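Local coordinates for flagellar motor switch protein fliG (Aquifex aeolicus, PDB 3HJL), which probably forms part of the rotor-mounted switch complex (C ring) at the base of the flagellar basal body, contacting motor components that set the direction of rotation, at residues K14-L19 with Q40-L45; L20-E25 with I73-P78; A44-L49 with K86-P91; E63-I68 with E80-I85; L137-P142 with V170-V175. One frame throughout, in Å; residues are numbered along the deposited sequence.

Contact 1 (K14-L19 with Q40-L45)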
# COMPACT_ATOMS: atom_id res chain seq x y z
N LYS A 14 -39.48 -14.99 19.01
CA LYS A 14 -39.93 -14.81 17.63
C LYS A 14 -41.19 -13.95 17.58
O LYS A 14 -41.26 -13.01 16.80
CB LYS A 14 -40.22 -16.14 16.93
CG LYS A 14 -39.00 -16.86 16.40
CD LYS A 14 -39.42 -18.10 15.61
CE LYS A 14 -38.26 -18.68 14.84
NZ LYS A 14 -38.69 -19.79 13.94
N ALA A 15 -42.20 -14.31 18.38
CA ALA A 15 -43.43 -13.52 18.51
C ALA A 15 -43.12 -12.04 18.81
O ALA A 15 -43.72 -11.14 18.21
CB ALA A 15 -44.32 -14.10 19.58
N ALA A 16 -42.19 -11.81 19.74
CA ALA A 16 -41.75 -10.45 20.11
C ALA A 16 -41.16 -9.70 18.93
O ALA A 16 -41.49 -8.53 18.70
CB ALA A 16 -40.74 -10.52 21.25
N VAL A 17 -40.29 -10.37 18.18
CA VAL A 17 -39.64 -9.77 17.01
C VAL A 17 -40.65 -9.52 15.89
O VAL A 17 -40.62 -8.46 15.26
CB VAL A 17 -38.45 -10.62 16.50
CG1 VAL A 17 -37.85 -10.00 15.25
CG2 VAL A 17 -37.37 -10.74 17.60
N LEU A 18 -41.54 -10.49 15.65
CA LEU A 18 -42.62 -10.34 14.66
C LEU A 18 -43.50 -9.13 14.96
O LEU A 18 -43.78 -8.32 14.07
CB LEU A 18 -43.50 -11.59 14.59
CG LEU A 18 -43.01 -12.81 13.81
CD1 LEU A 18 -43.99 -13.99 13.98
CD2 LEU A 18 -42.84 -12.48 12.32
N LEU A 19 -43.92 -9.01 16.22
CA LEU A 19 -44.76 -7.87 16.67
C LEU A 19 -44.16 -6.53 16.24
O LEU A 19 -44.86 -5.66 15.71
CB LEU A 19 -44.94 -7.90 18.20
CG LEU A 19 -45.82 -6.82 18.85
CD1 LEU A 19 -47.28 -6.98 18.43
CD2 LEU A 19 -45.69 -6.87 20.36
N GLN A 40 -46.80 -6.05 27.04
CA GLN A 40 -45.61 -5.77 27.86
C GLN A 40 -44.68 -6.98 28.02
O GLN A 40 -43.47 -6.80 28.12
CB GLN A 40 -45.99 -5.21 29.24
CG GLN A 40 -46.61 -3.79 29.23
CD GLN A 40 -45.72 -2.73 28.57
OE1 GLN A 40 -46.20 -1.92 27.78
NE2 GLN A 40 -44.42 -2.77 28.86
N LYS A 41 -45.24 -8.19 28.08
CA LYS A 41 -44.41 -9.39 28.08
C LYS A 41 -43.64 -9.47 26.76
O LYS A 41 -42.44 -9.74 26.76
CB LYS A 41 -45.24 -10.67 28.30
CG LYS A 41 -45.65 -10.92 29.75
CD LYS A 41 -46.10 -12.37 29.99
CE LYS A 41 -47.43 -12.70 29.33
NZ LYS A 41 -48.58 -12.00 29.95
N LEU A 42 -44.32 -9.19 25.65
CA LEU A 42 -43.65 -9.17 24.34
C LEU A 42 -42.58 -8.08 24.23
O LEU A 42 -41.52 -8.34 23.68
CB LEU A 42 -44.67 -9.08 23.20
CG LEU A 42 -45.46 -10.38 22.97
CD1 LEU A 42 -46.68 -10.16 22.08
CD2 LEU A 42 -44.56 -11.48 22.40
N PHE A 43 -42.82 -6.90 24.81
CA PHE A 43 -41.81 -5.83 24.78
C PHE A 43 -40.59 -6.18 25.63
O PHE A 43 -39.45 -5.96 25.20
CB PHE A 43 -42.38 -4.47 25.24
CG PHE A 43 -43.49 -3.92 24.36
CD1 PHE A 43 -43.39 -3.92 22.97
CD2 PHE A 43 -44.60 -3.30 24.94
CE1 PHE A 43 -44.41 -3.39 22.18
CE2 PHE A 43 -45.63 -2.78 24.16
CZ PHE A 43 -45.53 -2.82 22.77
N ALA A 44 -40.82 -6.76 26.82
CA ALA A 44 -39.72 -7.18 27.69
C ALA A 44 -38.89 -8.30 27.04
O ALA A 44 -37.67 -8.32 27.17
CB ALA A 44 -40.24 -7.61 29.06
N LEU A 45 -39.56 -9.20 26.31
CA LEU A 45 -38.86 -10.24 25.54
C LEU A 45 -37.92 -9.64 24.47
O LEU A 45 -36.79 -10.09 24.33
CB LEU A 45 -39.87 -11.20 24.87
CG LEU A 45 -40.55 -12.19 25.81
CD1 LEU A 45 -41.80 -12.75 25.18
CD2 LEU A 45 -39.61 -13.30 26.22
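The Phe43 ring meets Leu19 through its CE1 corner: Leu19 CD2 approaches obliquely and stops 4.1 Å from CE1. The CB of Phe43 is directed away from helix 7-21, so it is the ring that comes back to the contact. Leu19 extends out from its own helix, its CG anti to the backbone N (chi1 -178°). The CD2 methyl that touches the ring also packs on Leu42, 3.7 Å from Leu42 CB, and the two leucine side chains cross obliquely. Leu42 has the largest share of the buried surface. Its CD2 branch lies over the backbone of Ala16, 3.6 Å from Ala16 N, and also touches Ala15 CB at 3.9 Å. Small residues on helix 7-21 allow this close fit: Ala16 CB lies 3.4 Å from Leu42 O and 3.8 Å from Leu45 CB. The axes of the two segments approach to 8.4 Å and cross at -97°, almost perpendicular, and the buried patch is compact, centred on Ala16 and Leu42. On its other sides helix 7-21 carries Val17 and Leu18 against helices 54-70 and 78-88, which places it centrally in the helical N-terminal region. No hydrogen bond or salt bridge joins the two segments. Their cohesion therefore rests on methyl and ring packing, with alanine providing the closeness and leucine most of the buried surface.

Contact 2 (L20-E25 with I73-P78); sequences LSLPEE and IKIKKP
The apolar part of the contact centres on Ile75 CD1, which meets Pro23 and Leu22 together. It lies 3.9 Å from Pro23 CD and 4.0 Å from Leu22 CD2, and the Ile75 side chain crosses both partners at about a right angle. A bent chi2 (-62°) sets CD1 in this position. Leu22 CD2 also faces Ile73 CG2, more loosely at 4.5 Å. Leu22 and Pro23 form the short link between helices 7-21 and 24-33, with Pro23 at the N-cap position of the second, while residues 73-77 belong to the loop leading into helix 78-88. Two interhelical connections of the N-terminal helical domain thus meet at its surface, and Leu22 and Ile75 also pack on helix 54-70 through Ile68 and Leu65 respectively.

The charged part is a single long salt bridge, Glu25 OE2 to Lys76 NZ at 3.6 Å. Lys76 is extended beyond CG, whereas Glu25 is bent at chi2 (99°), and the two chains meet at a slant at the protein surface.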
# COMPACT_ATOMS: atom_id res chain seq x y z
N LEU A 20 -42.85 -6.39 16.43
CA LEU A 20 -42.14 -5.15 16.11
C LEU A 20 -41.72 -5.00 14.63
O LEU A 20 -41.55 -3.87 14.17
CB LEU A 20 -40.90 -5.06 17.01
CG LEU A 20 -41.21 -5.04 18.51
CD1 LEU A 20 -39.97 -5.38 19.31
CD2 LEU A 20 -41.79 -3.69 18.92
N SER A 21 -41.58 -6.12 13.90
CA SER A 21 -41.06 -6.15 12.52
C SER A 21 -42.11 -6.20 11.41
O SER A 21 -41.87 -5.70 10.32
CB SER A 21 -40.12 -7.34 12.35
OG SER A 21 -39.05 -7.29 13.29
N LEU A 22 -43.25 -6.86 11.68
CA LEU A 22 -44.34 -7.00 10.71
C LEU A 22 -44.91 -5.64 10.29
O LEU A 22 -44.79 -4.67 11.03
CB LEU A 22 -45.50 -7.85 11.29
CG LEU A 22 -45.34 -9.37 11.40
CD1 LEU A 22 -46.41 -9.94 12.30
CD2 LEU A 22 -45.40 -10.03 10.03
N PRO A 23 -45.57 -5.58 9.11
CA PRO A 23 -46.23 -4.33 8.70
C PRO A 23 -47.30 -3.90 9.69
O PRO A 23 -47.90 -4.75 10.35
CB PRO A 23 -46.87 -4.69 7.35
CG PRO A 23 -46.14 -5.88 6.87
CD PRO A 23 -45.71 -6.64 8.09
N GLU A 24 -47.54 -2.59 9.79
CA GLU A 24 -48.51 -2.06 10.74
C GLU A 24 -49.96 -2.50 10.48
O GLU A 24 -50.74 -2.58 11.42
CB GLU A 24 -48.43 -0.53 10.84
CG GLU A 24 -47.08 -0.01 11.34
CD GLU A 24 -47.18 1.36 12.00
OE1 GLU A 24 -46.85 2.37 11.34
OE2 GLU A 24 -47.63 1.41 13.16
N GLU A 25 -50.29 -2.82 9.23
CA GLU A 25 -51.63 -3.35 8.88
C GLU A 25 -51.87 -4.68 9.60
O GLU A 25 -52.97 -4.94 10.11
CB GLU A 25 -51.77 -3.60 7.36
CG GLU A 25 -51.48 -2.41 6.44
CD GLU A 25 -50.09 -2.46 5.84
OE1 GLU A 25 -49.11 -2.64 6.60
OE2 GLU A 25 -49.96 -2.30 4.61
N ILE A 73 -49.52 -15.02 5.69
CA ILE A 73 -49.46 -13.56 5.86
C ILE A 73 -48.69 -12.96 4.67
O ILE A 73 -47.56 -13.37 4.40
CB ILE A 73 -48.77 -13.14 7.19
CG1 ILE A 73 -49.69 -13.38 8.40
CG2 ILE A 73 -48.40 -11.66 7.16
CD1 ILE A 73 -49.90 -14.84 8.76
N LYS A 74 -49.31 -12.00 3.98
CA LYS A 74 -48.70 -11.35 2.81
C LYS A 74 -47.77 -10.22 3.25
O LYS A 74 -48.17 -9.36 4.04
CB LYS A 74 -49.77 -10.80 1.86
CG LYS A 74 -50.55 -11.86 1.07
CD LYS A 74 -51.81 -12.37 1.80
CE LYS A 74 -52.95 -11.37 1.71
NZ LYS A 74 -54.18 -11.88 2.37
N ILE A 75 -46.55 -10.22 2.71
CA ILE A 75 -45.51 -9.23 3.04
C ILE A 75 -45.17 -8.42 1.79
O ILE A 75 -44.45 -8.89 0.91
CB ILE A 75 -44.23 -9.93 3.58
CG1 ILE A 75 -44.53 -10.72 4.86
CG2 ILE A 75 -43.12 -8.92 3.84
CD1 ILE A 75 -45.01 -9.87 6.05
N LYS A 76 -45.69 -7.19 1.73
CA LYS A 76 -45.52 -6.32 0.55
C LYS A 76 -44.10 -5.78 0.39
O LYS A 76 -43.61 -5.65 -0.73
CB LYS A 76 -46.52 -5.15 0.62
CG LYS A 76 -47.99 -5.57 0.57
CD LYS A 76 -48.91 -4.40 0.87
CE LYS A 76 -50.36 -4.84 1.04
NZ LYS A 76 -51.23 -3.74 1.53
N LYS A 77 -43.46 -5.44 1.52
CA LYS A 77 -42.09 -4.92 1.54
C LYS A 77 -41.20 -5.85 2.39
O LYS A 77 -40.95 -5.56 3.57
CB LYS A 77 -42.08 -3.50 2.11
CG LYS A 77 -42.78 -2.47 1.22
CD LYS A 77 -42.87 -1.10 1.89
CE LYS A 77 -43.66 -0.12 1.04
NZ LYS A 77 -43.81 1.21 1.70
N PRO A 78 -40.75 -6.98 1.80
CA PRO A 78 -39.92 -7.94 2.55
C PRO A 78 -38.56 -7.42 3.00
O PRO A 78 -38.08 -7.84 4.04
CB PRO A 78 -39.73 -9.10 1.56
CG PRO A 78 -39.97 -8.52 0.25
CD PRO A 78 -40.99 -7.45 0.43

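Contact 3 (A44-L49 with K86-P91); sequences ALAKDL and KKVIPP
Leu49, which packs on Val88, Ile89 and Pro90, is carried across by the closing turn of helix 36-47, where Asp48 N donates to Ala44 O at 3.0 Å. One residue on, Leu49 N bonds back to Ala46 O at 3.3 Å, a shorter-span link that accompanies the departure of the chain from helical geometry. Beyond the turn, the side chain of Leu49 does most of the touching. Its CG is anti to the carbonyl carbon (chi1 -75°), and from there CD1 reaches Val88 CG1 at 3.7 Å. The same methyl lies 4.2 Å from Ile89 CG1, so one methyl touches two successive residues, and the Leu49 side chain lies at a slant to both. Nearer the backbone, Pro90 meets Leu49 through its CG and CD: CG is 3.7 Å from Leu49 O, and CD lies 4.1 Å from Leu49 CB. Ala46 adds a lighter touch, CB to Val88 CG1 at 4.2 Å. No polar bond crosses between the segments. Val17 of helix 7-21 also packs on Leu49, Leu20 of that helix covers Ala46, and Ile57 of helix 54-70 lies against Ile89. Both segments are helix ends: helix 36-47 finishes at Lys47 and helix 78-88 at Val88, and the chain leaves helical geometry at Asp48 and at Ile89. The contact thus joins two helix C-termini in the all-helical N-terminal domain of FliG through aliphatic side chains and a proline.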
# COMPACT_ATOMS: atom_id res chain seq x y z
N ALA A 44 -40.82 -6.76 26.82
CA ALA A 44 -39.72 -7.18 27.69
C ALA A 44 -38.89 -8.30 27.04
O ALA A 44 -37.67 -8.32 27.17
CB ALA A 44 -40.24 -7.61 29.06
N LEU A 45 -39.56 -9.20 26.31
CA LEU A 45 -38.86 -10.24 25.54
C LEU A 45 -37.92 -9.64 24.47
O LEU A 45 -36.79 -10.09 24.33
CB LEU A 45 -39.87 -11.20 24.87
CG LEU A 45 -40.55 -12.19 25.81
CD1 LEU A 45 -41.80 -12.75 25.18
CD2 LEU A 45 -39.61 -13.30 26.22
N ALA A 46 -38.40 -8.63 23.73
CA ALA A 46 -37.61 -7.99 22.67
C ALA A 46 -36.41 -7.24 23.26
O ALA A 46 -35.29 -7.38 22.77
CB ALA A 46 -38.46 -7.05 21.84
N LYS A 47 -36.67 -6.48 24.33
CA LYS A 47 -35.64 -5.72 25.04
C LYS A 47 -34.54 -6.61 25.63
O LYS A 47 -33.37 -6.22 25.67
CB LYS A 47 -36.27 -4.89 26.18
CG LYS A 47 -35.31 -3.90 26.84
CD LYS A 47 -35.98 -3.09 27.94
CE LYS A 47 -34.97 -2.13 28.59
NZ LYS A 47 -35.53 -1.44 29.80
N ASP A 48 -34.91 -7.81 26.08
CA ASP A 48 -33.97 -8.73 26.72
C ASP A 48 -33.33 -9.74 25.73
O ASP A 48 -32.71 -10.71 26.16
CB ASP A 48 -34.69 -9.46 27.86
CG ASP A 48 -33.75 -10.06 28.88
OD1 ASP A 48 -32.87 -9.34 29.40
OD2 ASP A 48 -33.90 -11.26 29.19
N LEU A 49 -33.47 -9.51 24.42
CA LEU A 49 -32.88 -10.40 23.42
C LEU A 49 -31.35 -10.42 23.49
O LEU A 49 -30.72 -9.38 23.73
CB LEU A 49 -33.28 -10.00 22.00
CG LEU A 49 -34.69 -10.31 21.48
CD1 LEU A 49 -34.92 -9.58 20.15
CD2 LEU A 49 -34.91 -11.81 21.31
N LYS A 86 -33.43 -6.33 12.06
CA LYS A 86 -32.06 -5.88 12.38
C LYS A 86 -32.00 -4.74 13.41
O LYS A 86 -30.96 -4.57 14.05
CB LYS A 86 -31.28 -5.50 11.12
CG LYS A 86 -30.82 -6.70 10.30
CD LYS A 86 -29.92 -6.30 9.15
CE LYS A 86 -29.22 -7.52 8.56
NZ LYS A 86 -28.39 -7.18 7.36
N LYS A 87 -33.09 -3.98 13.56
CA LYS A 87 -33.16 -2.94 14.60
C LYS A 87 -33.52 -3.54 15.97
O LYS A 87 -33.04 -3.07 17.01
CB LYS A 87 -34.20 -1.85 14.25
CG LYS A 87 -34.09 -1.20 12.86
CD LYS A 87 -32.65 -0.93 12.39
CE LYS A 87 -31.91 0.08 13.27
NZ LYS A 87 -30.57 0.45 12.71
N VAL A 88 -34.36 -4.57 15.96
CA VAL A 88 -34.82 -5.22 17.18
C VAL A 88 -33.70 -6.02 17.85
O VAL A 88 -33.41 -5.82 19.02
CB VAL A 88 -36.01 -6.17 16.87
CG1 VAL A 88 -36.46 -6.91 18.13
CG2 VAL A 88 -37.17 -5.40 16.25
N ILE A 89 -33.08 -6.92 17.08
CA ILE A 89 -32.04 -7.81 17.58
C ILE A 89 -30.73 -7.01 17.69
O ILE A 89 -30.21 -6.57 16.66
CB ILE A 89 -31.82 -9.04 16.63
CG1 ILE A 89 -33.15 -9.78 16.37
CG2 ILE A 89 -30.78 -10.00 17.23
CD1 ILE A 89 -33.02 -10.97 15.43
N PRO A 90 -30.20 -6.81 18.92
CA PRO A 90 -29.02 -5.93 19.08
C PRO A 90 -27.71 -6.50 18.50
O PRO A 90 -27.61 -7.71 18.28
CB PRO A 90 -28.90 -5.77 20.59
CG PRO A 90 -29.53 -6.99 21.15
CD PRO A 90 -30.62 -7.38 20.22
N PRO A 91 -26.71 -5.63 18.25
CA PRO A 91 -25.44 -6.08 17.71
C PRO A 91 -24.51 -6.62 18.80
O PRO A 91 -24.70 -6.32 19.98
CB PRO A 91 -24.86 -4.82 17.09
CG PRO A 91 -25.37 -3.73 17.93
CD PRO A 91 -26.71 -4.16 18.46

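Contact 4 (E63-I68 with E80-I85)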
# COMPACT_ATOMS: atom_id res chain seq x y z
N GLU A 63 -35.65 -16.78 7.55
CA GLU A 63 -36.40 -17.91 8.06
C GLU A 63 -37.78 -17.42 8.47
O GLU A 63 -38.78 -17.95 7.99
CB GLU A 63 -35.70 -18.58 9.24
CG GLU A 63 -36.27 -19.97 9.57
CD GLU A 63 -36.15 -20.35 11.04
OE1 GLU A 63 -36.69 -19.61 11.90
OE2 GLU A 63 -35.57 -21.42 11.32
N LEU A 64 -37.82 -16.41 9.34
CA LEU A 64 -39.09 -15.77 9.80
C LEU A 64 -39.98 -15.33 8.65
O LEU A 64 -41.20 -15.49 8.72
CB LEU A 64 -38.82 -14.53 10.68
CG LEU A 64 -38.71 -14.65 12.19
CD1 LEU A 64 -38.34 -13.29 12.80
CD2 LEU A 64 -40.02 -15.15 12.79
N LEU A 65 -39.37 -14.72 7.63
CA LEU A 65 -40.11 -14.25 6.46
C LEU A 65 -40.75 -15.42 5.72
O LEU A 65 -41.93 -15.36 5.37
CB LEU A 65 -39.19 -13.45 5.54
CG LEU A 65 -39.79 -12.71 4.34
CD1 LEU A 65 -40.84 -11.68 4.78
CD2 LEU A 65 -38.69 -12.04 3.54
N ASP A 66 -39.98 -16.49 5.50
CA ASP A 66 -40.49 -17.71 4.84
C ASP A 66 -41.56 -18.43 5.68
O ASP A 66 -42.51 -18.99 5.14
CB ASP A 66 -39.34 -18.68 4.56
CG ASP A 66 -39.78 -19.92 3.80
OD1 ASP A 66 -40.40 -19.78 2.71
OD2 ASP A 66 -39.50 -21.04 4.28
N GLU A 67 -41.38 -18.38 6.99
CA GLU A 67 -42.27 -19.03 7.96
C GLU A 67 -43.65 -18.37 7.98
O GLU A 67 -44.67 -19.06 7.94
CB GLU A 67 -41.62 -18.97 9.36
CG GLU A 67 -42.07 -20.01 10.34
CD GLU A 67 -41.08 -20.17 11.49
OE1 GLU A 67 -40.97 -19.24 12.33
OE2 GLU A 67 -40.40 -21.22 11.55
N ILE A 68 -43.67 -17.04 8.03
CA ILE A 68 -44.94 -16.27 8.05
C ILE A 68 -45.63 -16.18 6.68
O ILE A 68 -46.85 -15.99 6.62
CB ILE A 68 -44.77 -14.84 8.67
CG1 ILE A 68 -43.92 -13.92 7.79
CG2 ILE A 68 -44.23 -14.96 10.09
CD1 ILE A 68 -43.27 -12.76 8.55
N GLU A 80 -37.90 -4.34 3.92
CA GLU A 80 -38.18 -3.47 5.06
C GLU A 80 -38.44 -4.30 6.33
O GLU A 80 -38.17 -3.84 7.44
CB GLU A 80 -39.38 -2.57 4.74
CG GLU A 80 -39.62 -1.46 5.75
CD GLU A 80 -40.56 -0.38 5.23
OE1 GLU A 80 -40.28 0.19 4.15
OE2 GLU A 80 -41.55 -0.08 5.92
N PHE A 81 -39.00 -5.50 6.17
CA PHE A 81 -39.16 -6.46 7.26
C PHE A 81 -37.79 -6.92 7.79
O PHE A 81 -37.58 -6.96 9.00
CB PHE A 81 -39.99 -7.66 6.77
CG PHE A 81 -40.18 -8.74 7.80
CD1 PHE A 81 -41.20 -8.67 8.73
CD2 PHE A 81 -39.39 -9.90 7.75
CE1 PHE A 81 -41.40 -9.70 9.65
CE2 PHE A 81 -39.59 -10.92 8.67
CZ PHE A 81 -40.59 -10.82 9.62
N ILE A 82 -36.85 -7.22 6.89
CA ILE A 82 -35.49 -7.67 7.28
C ILE A 82 -34.77 -6.59 8.10
O ILE A 82 -34.15 -6.89 9.11
CB ILE A 82 -34.56 -8.05 6.04
CG1 ILE A 82 -35.24 -8.98 5.02
CG2 ILE A 82 -33.26 -8.69 6.52
CD1 ILE A 82 -36.15 -10.05 5.59
N GLU A 83 -34.87 -5.34 7.64
CA GLU A 83 -34.23 -4.20 8.32
C GLU A 83 -34.84 -3.97 9.70
O GLU A 83 -34.12 -3.66 10.65
CB GLU A 83 -34.34 -2.91 7.48
CG GLU A 83 -33.53 -1.70 8.01
CD GLU A 83 -33.79 -0.39 7.25
OE1 GLU A 83 -33.41 0.69 7.77
OE2 GLU A 83 -34.38 -0.43 6.14
N ASN A 84 -36.16 -4.10 9.81
CA ASN A 84 -36.85 -3.95 11.11
C ASN A 84 -36.40 -5.00 12.14
O ASN A 84 -36.23 -4.66 13.31
CB ASN A 84 -38.37 -3.99 10.95
CG ASN A 84 -38.92 -2.78 10.21
OD1 ASN A 84 -38.19 -1.85 9.88
ND2 ASN A 84 -40.21 -2.82 9.91
N ILE A 85 -36.20 -6.24 11.69
CA ILE A 85 -35.64 -7.30 12.55
C ILE A 85 -34.20 -6.96 12.97
O ILE A 85 -33.80 -7.23 14.10
CB ILE A 85 -35.66 -8.71 11.87
CG1 ILE A 85 -37.10 -9.18 11.63
CG2 ILE A 85 -34.95 -9.76 12.75
CD1 ILE A 85 -37.17 -10.42 10.83
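Helices 54-70 and 78-88 are consecutive helices of the N-terminal domain, joined by a short loop, and between them Phe81 packs against Leu64, Leu65 and Ile68. Ile68 CD1 and Phe81 CZ meet tip to tip at 3.5 Å. Ile68 reaches there with CG1 in the crowded position between backbone N and carbonyl carbon (chi1 68°). Leu65 and Phe81 slide past each other in opposite directions, with Leu65 CD1 lying 3.8 Å from Phe81 CD2. Leu64 CB lies at the ring edge, near its plane, 4.2 Å from Phe81 CE2.

The segment axes lie 128° apart and 10.8 Å at closest, a wide oblique approach bridged by large side chains. Within helix 78-88, Ile85 CG1 covers one face of the ring towards its rim. Ile85 CD1 continues across to Leu64 CD1 at 3.7 Å, and the side chains of Ile82 and Leu65 cross at about a right angle, with Ile82 CD1 3.8 Å from Leu65 CD2. Leu18 and Ser21 of helix 7-21 cover Ile68 and Phe81 respectively.

Contact 5 (L137-P142 with V170-V175); sequences LSQLSP and VNVQYV
This is a surface contact in the middle domain of FliG, where Gln139, in the turn after helix 130-137, lies against Val170, just before helix 172-193, and Val175, in its first turn. Residues Leu137 to Leu140 form a type I beta turn that leads the chain towards helix 142-150. Gln139 is bent at chi2 (-57°), and the aliphatic and amide parts of its side chain take different partners. Its CG packs on Val175 CG1 at 3.8 Å, while the amide end passes at a slant by Val170, NE2 lying 3.4 Å from Val170 CG1. That NE2 contact is with a methyl group; NE2 donates a hydrogen bond within the turn, to Ser138 OG, which fixes how the amide is rotated. Ser138 OG in turn bonds to Leu135 O, so the hydroxyl links the glutamine to helix 130-137. Leu110 of helix 93-114 also touches Gln139. On the opposing segment Asn171 holds the N-cap position, its OD1 accepting from Tyr174 N at 2.9 Å, a capping bond that closes the first turn of helix 172-193. The side chain of Ser138 is about 9 Å from that of Arg163, part of the EHPQR motif. The bond from Gln139 NE2 to Ser138 OG is 3.1 Å long and nearly straight, 174° at the hydrogen, with the serine oxygen in the plane of the Gln139 amide.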
# COMPACT_ATOMS: atom_id res chain seq x y z
N LEU A 137 -13.49 18.90 4.07
CA LEU A 137 -13.48 19.94 5.10
C LEU A 137 -14.53 19.73 6.19
O LEU A 137 -14.28 20.09 7.33
CB LEU A 137 -13.62 21.35 4.49
CG LEU A 137 -12.45 21.90 3.65
CD1 LEU A 137 -12.68 23.37 3.35
CD2 LEU A 137 -11.12 21.72 4.33
N SER A 138 -15.67 19.12 5.85
CA SER A 138 -16.72 18.81 6.84
C SER A 138 -16.21 17.96 8.02
O SER A 138 -16.75 18.06 9.11
CB SER A 138 -17.91 18.07 6.20
OG SER A 138 -17.64 16.68 6.04
N GLN A 139 -15.18 17.14 7.78
CA GLN A 139 -14.60 16.25 8.80
C GLN A 139 -13.41 16.80 9.56
O GLN A 139 -12.92 16.14 10.47
CB GLN A 139 -14.20 14.92 8.14
CG GLN A 139 -15.35 14.16 7.51
CD GLN A 139 -16.44 13.86 8.49
OE1 GLN A 139 -16.31 12.99 9.35
NE2 GLN A 139 -17.52 14.62 8.40
N LEU A 140 -12.93 18.00 9.19
CA LEU A 140 -11.77 18.60 9.85
C LEU A 140 -12.22 19.53 10.98
O LEU A 140 -13.40 19.84 11.09
CB LEU A 140 -10.93 19.39 8.85
CG LEU A 140 -10.31 18.63 7.68
CD1 LEU A 140 -9.56 19.63 6.78
CD2 LEU A 140 -9.40 17.52 8.15
N SER A 141 -11.27 19.97 11.80
CA SER A 141 -11.57 20.90 12.88
C SER A 141 -11.88 22.26 12.24
O SER A 141 -11.30 22.58 11.20
CB SER A 141 -10.39 21.00 13.87
OG SER A 141 -9.32 21.75 13.33
N PRO A 142 -12.83 23.03 12.81
CA PRO A 142 -13.20 24.35 12.27
C PRO A 142 -12.03 25.27 11.93
O PRO A 142 -12.12 26.02 10.95
CB PRO A 142 -14.03 24.97 13.40
CG PRO A 142 -14.59 23.82 14.15
CD PRO A 142 -13.68 22.65 13.96
N VAL A 170 -22.42 12.31 5.36
CA VAL A 170 -21.06 12.14 4.87
C VAL A 170 -20.63 10.69 5.10
O VAL A 170 -20.74 10.20 6.21
CB VAL A 170 -20.04 13.08 5.60
CG1 VAL A 170 -20.15 12.94 7.10
CG2 VAL A 170 -18.62 12.78 5.16
N ASN A 171 -20.15 10.01 4.05
CA ASN A 171 -19.58 8.66 4.22
C ASN A 171 -18.15 8.78 4.73
O ASN A 171 -17.28 9.35 4.06
CB ASN A 171 -19.62 7.88 2.90
CG ASN A 171 -19.18 6.43 3.08
OD1 ASN A 171 -17.99 6.13 3.04
ND2 ASN A 171 -20.14 5.53 3.29
N VAL A 172 -17.91 8.27 5.93
CA VAL A 172 -16.61 8.37 6.60
C VAL A 172 -15.47 7.67 5.83
O VAL A 172 -14.36 8.20 5.72
CB VAL A 172 -16.71 7.81 8.06
CG1 VAL A 172 -15.31 7.52 8.67
CG2 VAL A 172 -17.52 8.78 8.93
N GLN A 173 -15.76 6.48 5.29
CA GLN A 173 -14.77 5.72 4.55
C GLN A 173 -14.33 6.41 3.26
O GLN A 173 -13.17 6.34 2.88
CB GLN A 173 -15.30 4.30 4.26
CG GLN A 173 -15.41 3.43 5.52
CD GLN A 173 -14.04 3.09 6.14
OE1 GLN A 173 -13.16 2.53 5.47
NE2 GLN A 173 -13.86 3.43 7.41
N TYR A 174 -15.26 7.10 2.60
CA TYR A 174 -14.96 7.86 1.39
C TYR A 174 -13.96 8.98 1.69
O TYR A 174 -12.99 9.16 0.96
CB TYR A 174 -16.25 8.44 0.79
CG TYR A 174 -16.04 9.33 -0.41
CD1 TYR A 174 -16.07 10.71 -0.29
CD2 TYR A 174 -15.82 8.78 -1.67
CE1 TYR A 174 -15.87 11.53 -1.39
CE2 TYR A 174 -15.61 9.60 -2.78
CZ TYR A 174 -15.63 10.97 -2.63
OH TYR A 174 -15.45 11.79 -3.73
N VAL A 175 -14.21 9.71 2.77
CA VAL A 175 -13.37 10.83 3.18
C VAL A 175 -12.00 10.34 3.68
O VAL A 175 -10.98 10.95 3.35
CB VAL A 175 -14.07 11.70 4.25
CG1 VAL A 175 -13.08 12.69 4.86
CG2 VAL A 175 -15.27 12.44 3.63

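In the fold
Contacts 1 to 4 form one connected cluster in the N-terminal domain, while contact 5 stands alone in the middle domain. Helix 7-21 ties the cluster together. Val17 CG2 of contact 1 reaches Leu49 CD1 of contact 3 at 3.7 Å, and Lys14 NZ forms a salt bridge to Glu67 OE1 of contact 4 at 2.8 Å. Contacts 2 and 4 have centres only 8 Å apart, whereas contacts 3 and 4 use successive parts of helix 78-88, with no other touch between them. Contact 5 is separated by about 15 Å between nearest atoms even from contacts 3 and 4. It alone lies near the EHPQR motif; the other four are remote from the annotated sites.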